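PDB 1Z01: 2-oxo-1,2-dihydroquinoline 8-monooxygenase, oxygenase component from Pseudomonas putida, which hydroxylates 2-oxoquinoline at position 8, using a Rieske [2Fe-2S] centre to pass electrons to a mononuclear iron. Local coordinates for the interface of chains A and B. Sequence-based numbering; all coordinates share one arbitrary frame. Chains: chain A/B, 2-oxo-1,2-dihydroquinoline 8-monooxygenase, oxygenase component.

Contact 1: the interface of chains A and B. Residues chain A 427, 431; chain B 206, 434.
A:Lys427 is layered between two flat groups of chain B, the ring of B:Phe206 and the guanidinium of B:Arg434. The packed part of the contact is its aliphatic chain. CD of A:Lys427 sits over one face of the phenyl ring, toward its rim, 3.4 Å from CD1 of B:Phe206. The lysine crosses the phenylalanine side chain at about a right angle. Its chain starts with CG anti to the backbone N (chi1 169°) and stays extended. This carries CD over the phenyl face and CE over a guanidinium face, where CE is 3.6 Å from CZ of B:Arg434. The arginine runs alongside the lysine, pointing the same way.

A:Asp431 takes the edge of the guanidinium in a side-on, two-nitrogen salt bridge. NH1 of B:Arg434 gives a hydrogen bond of 2.7 Å to OD1 of A:Asp431. NE of B:Arg434 gives one of 2.9 Å to OD2 of A:Asp431. Both carboxylate oxygens use their syn lone pairs, although the two planes are turned 34° apart.

The looser side is at the lysine tip. NZ of A:Lys427 comes only to 4.0 Å from CD1 of B:Phe206, and 4.5 Å from NH1 of B:Arg434. The nearby carboxylate probably offsets these like charges. In the fold, A:Lys427 lies on helix 423-430, with A:Asp431 just after it. They meet the end of strand 196-206 and a C-terminal loop of chain B.

Contact 2: the interface of chains A and B. Residues chain A 86, 110, 122, 128, 130; chain B 20, 386, 388.
B:Val388 packs against A:Phe110, A:Asp128 and A:Leu130 of chain A, and it buries the most surface here, 67 Å². Its CG1 methyl does most of the touching. CG1 lies anti to the carbonyl carbon (chi1 -66°), which points it at chain A, where it touches both the CZ edge of the A:Phe110 ring and A:Leu130. It is 3.6 Å from CZ of A:Phe110 and 3.6 Å from CD2 of A:Leu130. CB of B:Val388 rests on the carboxylate, 3.3 Å from OD1 of A:Asp128. That carboxylate is held from its own chain: OD2 of A:Asp128 accepts the backbone N of A:Leu130 at 3.0 Å.

B:Gln386 works through its backbone. Its N donates to the carbonyl O of A:His86 at 3.1 Å, in the carbonyl plane. Its own O faces the imidazole edge, 3.2 Å from CD2 of A:His86.

A:Leu130 crosses the side chains of B:Gln386 and B:Val388 at about a right angle. Within chain A, the A:Phe110 ring is sandwiched between CB of A:His86 and CD1 of A:Ile122.

A:His86 is a ligand of the Rieske [2Fe-2S] cluster. The site therefore sits at the cluster end of the chain A Rieske domain, against the chain B loop just after helix 380-384.

Contact 3: the interface of chains A and B. Residues chain A 111, 120-122, 126; chain B 277, 279-280.
Strands 110-113 and 119-122 of the chain A Rieske domain meet strand 276-277 and the following loop of chain B. The chain B residues are poorly ordered, so details on that side are less certain.

A:Thr121 is central and buries 38 Å². The A:Thr121 and B:Asn277 side chains come from opposite directions. CB of A:Thr121 also packs 3.8 Å from CB of B:Glu279. The CG2 methyl of A:Thr121 points toward B:Leu280, but the modelled approach is too close to be trusted.

B:Glu279 buries 47 Å², and its aliphatic part makes the contact. CG stands anti to the backbone N (chi1 -168°), which brings it to A:Val120. The bend at chi2 (54°) then turns the carboxylate. The B:Glu279 side chain crosses that of A:Val120 at about a right angle. CG of B:Glu279 is 3.6 Å from the backbone O of A:Val120 and 4.0 Å from its CG2 methyl.

B:Leu280 and A:Thr111 reach toward each other tip to tip. CD1 of B:Leu280 lies 3.7 Å from CG2 of A:Thr111. At the other end of the patch, CB of A:Pro126 comes 3.4 Å from OD1 of B:Asn277.

A hydroxyl-to-amide hydrogen bond adds a polar link. OG1 of A:Thr121 donates to a lone pair of OD1 of B:Asn277, in the carbonyl plane, at 2.7 Å and with a C=O...donor angle of 123°.

Contact 1: the interface of chains A and B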
# COMPACT_ATOMS: atom_id res chain seq x y z
N LYS A 427 2.57 -7.97 -0.48
CA LYS A 427 2.66 -9.36 -0.03
C LYS A 427 3.24 -9.40 1.38
O LYS A 427 2.69 -10.04 2.28
CB LYS A 427 3.57 -10.17 -0.96
CG LYS A 427 3.93 -11.56 -0.42
CD LYS A 427 5.09 -12.18 -1.17
CE LYS A 427 5.47 -13.53 -0.57
NZ LYS A 427 6.60 -14.22 -1.31
N ASP A 431 1.46 -10.34 5.00
CA ASP A 431 2.02 -11.34 5.91
C ASP A 431 2.29 -10.76 7.30
O ASP A 431 2.66 -11.49 8.21
CB ASP A 431 3.32 -11.92 5.33
CG ASP A 431 3.09 -12.81 4.12
OD1 ASP A 431 4.09 -13.28 3.52
OD2 ASP A 431 1.91 -13.04 3.77
N PHE B 206 4.71 -12.81 -7.23
CA PHE B 206 4.77 -11.38 -7.01
C PHE B 206 5.90 -10.75 -7.80
O PHE B 206 7.08 -10.93 -7.50
CB PHE B 206 4.85 -11.13 -5.50
CG PHE B 206 3.81 -11.89 -4.72
CD1 PHE B 206 4.07 -13.17 -4.24
CD2 PHE B 206 2.51 -11.38 -4.60
CE1 PHE B 206 3.05 -13.93 -3.64
CE2 PHE B 206 1.50 -12.14 -4.01
CZ PHE B 206 1.77 -13.42 -3.54
N ARG B 434 -3.01 -11.43 0.53
CA ARG B 434 -1.99 -11.04 -0.43
C ARG B 434 -2.63 -10.80 -1.79
O ARG B 434 -3.79 -11.16 -2.02
CB ARG B 434 -0.96 -12.15 -0.62
CG ARG B 434 -0.16 -12.56 0.59
CD ARG B 434 0.56 -13.84 0.24
NE ARG B 434 1.67 -14.12 1.13
CZ ARG B 434 2.55 -15.10 0.93
NH1 ARG B 434 3.53 -15.30 1.80
NH2 ARG B 434 2.44 -15.87 -0.14

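Contact 2: the interface of chains A and B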
# COMPACT_ATOMS: atom_id res chain seq x y z
N HIS A 86 24.89 -7.71 -12.61
CA HIS A 86 24.37 -8.48 -13.74
C HIS A 86 22.89 -8.14 -13.93
O HIS A 86 22.52 -7.43 -14.87
CB HIS A 86 24.48 -9.99 -13.51
CG HIS A 86 23.94 -10.81 -14.64
ND1 HIS A 86 23.29 -12.01 -14.46
CD2 HIS A 86 24.00 -10.62 -15.99
CE1 HIS A 86 22.97 -12.53 -15.63
NE2 HIS A 86 23.39 -11.71 -16.57
N PHE A 110 28.10 -14.14 -10.54
CA PHE A 110 29.00 -13.00 -10.65
C PHE A 110 29.71 -12.91 -9.30
O PHE A 110 29.07 -12.95 -8.25
CB PHE A 110 28.23 -11.71 -10.94
CG PHE A 110 27.99 -11.47 -12.41
CD1 PHE A 110 27.52 -12.49 -13.24
CD2 PHE A 110 28.21 -10.22 -12.97
CE1 PHE A 110 27.28 -12.26 -14.59
CE2 PHE A 110 27.97 -9.97 -14.32
CZ PHE A 110 27.50 -11.00 -15.14
N ILE A 122 33.13 -15.10 -12.94
CA ILE A 122 31.75 -15.55 -12.98
C ILE A 122 31.89 -17.05 -12.85
O ILE A 122 32.47 -17.71 -13.72
CB ILE A 122 31.08 -15.19 -14.32
CG1 ILE A 122 31.09 -13.67 -14.52
CG2 ILE A 122 29.65 -15.75 -14.35
CD1 ILE A 122 30.67 -13.23 -15.90
N ASP A 128 34.38 -14.85 -19.65
CA ASP A 128 33.56 -13.79 -20.24
C ASP A 128 34.34 -12.48 -20.34
O ASP A 128 35.08 -12.11 -19.42
CB ASP A 128 32.30 -13.55 -19.41
CG ASP A 128 31.20 -12.86 -20.21
OD1 ASP A 128 30.38 -13.59 -20.82
OD2 ASP A 128 31.19 -11.62 -20.27
N LEU A 130 33.36 -9.56 -19.96
CA LEU A 130 32.94 -8.53 -19.00
C LEU A 130 33.80 -8.53 -17.74
O LEU A 130 33.98 -7.50 -17.09
CB LEU A 130 31.48 -8.75 -18.60
CG LEU A 130 30.88 -7.64 -17.72
CD1 LEU A 130 30.71 -6.39 -18.56
CD2 LEU A 130 29.55 -8.08 -17.13
N ARG B 20 29.26 -5.55 -22.20
CA ARG B 20 28.00 -6.25 -21.98
C ARG B 20 27.35 -6.59 -23.33
O ARG B 20 27.49 -5.84 -24.31
CB ARG B 20 27.05 -5.41 -21.11
CG ARG B 20 26.44 -4.20 -21.80
CD ARG B 20 25.50 -3.43 -20.89
NE ARG B 20 24.97 -2.24 -21.57
CZ ARG B 20 23.94 -1.54 -21.13
NH1 ARG B 20 23.31 -1.91 -20.02
NH2 ARG B 20 23.52 -0.47 -21.80
N GLN B 386 23.50 -5.64 -17.17
CA GLN B 386 24.72 -5.88 -17.93
C GLN B 386 24.79 -7.36 -18.23
O GLN B 386 25.36 -8.14 -17.47
CB GLN B 386 25.95 -5.44 -17.15
CG GLN B 386 25.95 -3.94 -16.87
CD GLN B 386 27.23 -3.46 -16.23
OE1 GLN B 386 28.31 -3.60 -16.79
NE2 GLN B 386 27.11 -2.90 -15.03
N VAL B 388 25.62 -10.99 -20.27
CA VAL B 388 26.84 -11.63 -20.74
C VAL B 388 26.57 -12.75 -21.75
O VAL B 388 25.45 -12.89 -22.25
CB VAL B 388 27.65 -12.19 -19.57
CG1 VAL B 388 28.15 -11.06 -18.70
CG2 VAL B 388 26.80 -13.14 -18.75

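Contact 3: the interface of chains A and B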
# COMPACT_ATOMS: atom_id res chain seq x y z
N THR A 111 31.03 -12.80 -9.32
CA THR A 111 31.82 -12.77 -8.10
C THR A 111 32.64 -11.48 -7.97
O THR A 111 33.33 -11.09 -8.91
CB THR A 111 32.74 -14.00 -8.06
OG1 THR A 111 31.93 -15.18 -8.15
CG2 THR A 111 33.57 -14.05 -6.78
N VAL A 120 35.76 -10.08 -10.31
CA VAL A 120 36.92 -10.94 -10.55
C VAL A 120 36.66 -12.19 -11.38
O VAL A 120 37.59 -12.75 -11.95
CB VAL A 120 37.58 -11.36 -9.22
CG1 VAL A 120 38.00 -10.11 -8.43
CG2 VAL A 120 36.63 -12.21 -8.42
N THR A 121 35.41 -12.62 -11.44
CA THR A 121 35.04 -13.79 -12.24
C THR A 121 33.54 -14.09 -12.18
O THR A 121 32.77 -13.44 -11.46
CB THR A 121 35.80 -15.06 -11.78
OG1 THR A 121 35.62 -16.11 -12.75
CG2 THR A 121 35.25 -15.54 -10.45
N ILE A 122 33.13 -15.10 -12.94
CA ILE A 122 31.75 -15.55 -12.98
C ILE A 122 31.89 -17.05 -12.85
O ILE A 122 32.47 -17.71 -13.72
CB ILE A 122 31.08 -15.19 -14.32
CG1 ILE A 122 31.09 -13.67 -14.52
CG2 ILE A 122 29.65 -15.75 -14.35
CD1 ILE A 122 30.67 -13.23 -15.90
N PRO A 126 34.01 -18.20 -16.49
CA PRO A 126 35.31 -17.60 -16.14
C PRO A 126 36.06 -16.82 -17.20
O PRO A 126 36.99 -16.06 -16.87
CB PRO A 126 36.11 -18.80 -15.64
CG PRO A 126 35.61 -19.90 -16.52
CD PRO A 126 34.11 -19.67 -16.50
N ASN B 277 36.63 -22.94 -12.23
CA ASN B 277 36.87 -21.50 -12.14
C ASN B 277 38.22 -21.34 -11.43
O ASN B 277 38.33 -21.57 -10.22
CB ASN B 277 35.77 -20.84 -11.30
CG ASN B 277 35.82 -19.33 -11.40
OD1 ASN B 277 35.31 -18.74 -12.35
ND2 ASN B 277 36.46 -18.70 -10.43
N GLU B 279 39.95 -18.61 -10.86
CA GLU B 279 40.02 -17.50 -9.94
C GLU B 279 39.65 -18.20 -8.62
O GLU B 279 40.51 -18.89 -8.01
CB GLU B 279 39.00 -16.40 -10.34
CG GLU B 279 39.17 -15.04 -9.64
CD GLU B 279 40.57 -14.42 -9.75
OE1 GLU B 279 41.11 -14.30 -10.88
OE2 GLU B 279 41.12 -14.03 -8.70
N LEU B 280 38.39 -18.08 -8.21
CA LEU B 280 37.94 -18.69 -6.95
C LEU B 280 38.66 -20.00 -6.59
O LEU B 280 38.97 -20.24 -5.42
CB LEU B 280 36.44 -18.94 -6.98
CG LEU B 280 35.60 -17.68 -6.80
CD1 LEU B 280 36.06 -16.58 -7.73
CD2 LEU B 280 34.17 -18.04 -7.06

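Contacts 2 and 3 are neighbours, with C-alpha centres about 11 Å apart. They share A:Ile122 and strands 110-113 and 119-122 of chain A. Contact 1 is separate, about 32 Å from contact 2 and 36 Å from contact 3 between C-alpha centres. It uses the C-terminal region of both chains together with strand 196-206 of chain B. The three join chains A and B at two distant places, which may limit rocking between subunits. The protein belongs to the homotrimeric ring hydroxylases, and the deposited assembly holds three copies. Contact 2 places a cluster ligand at the subunit boundary, consistent with electron transfer between neighbouring subunits.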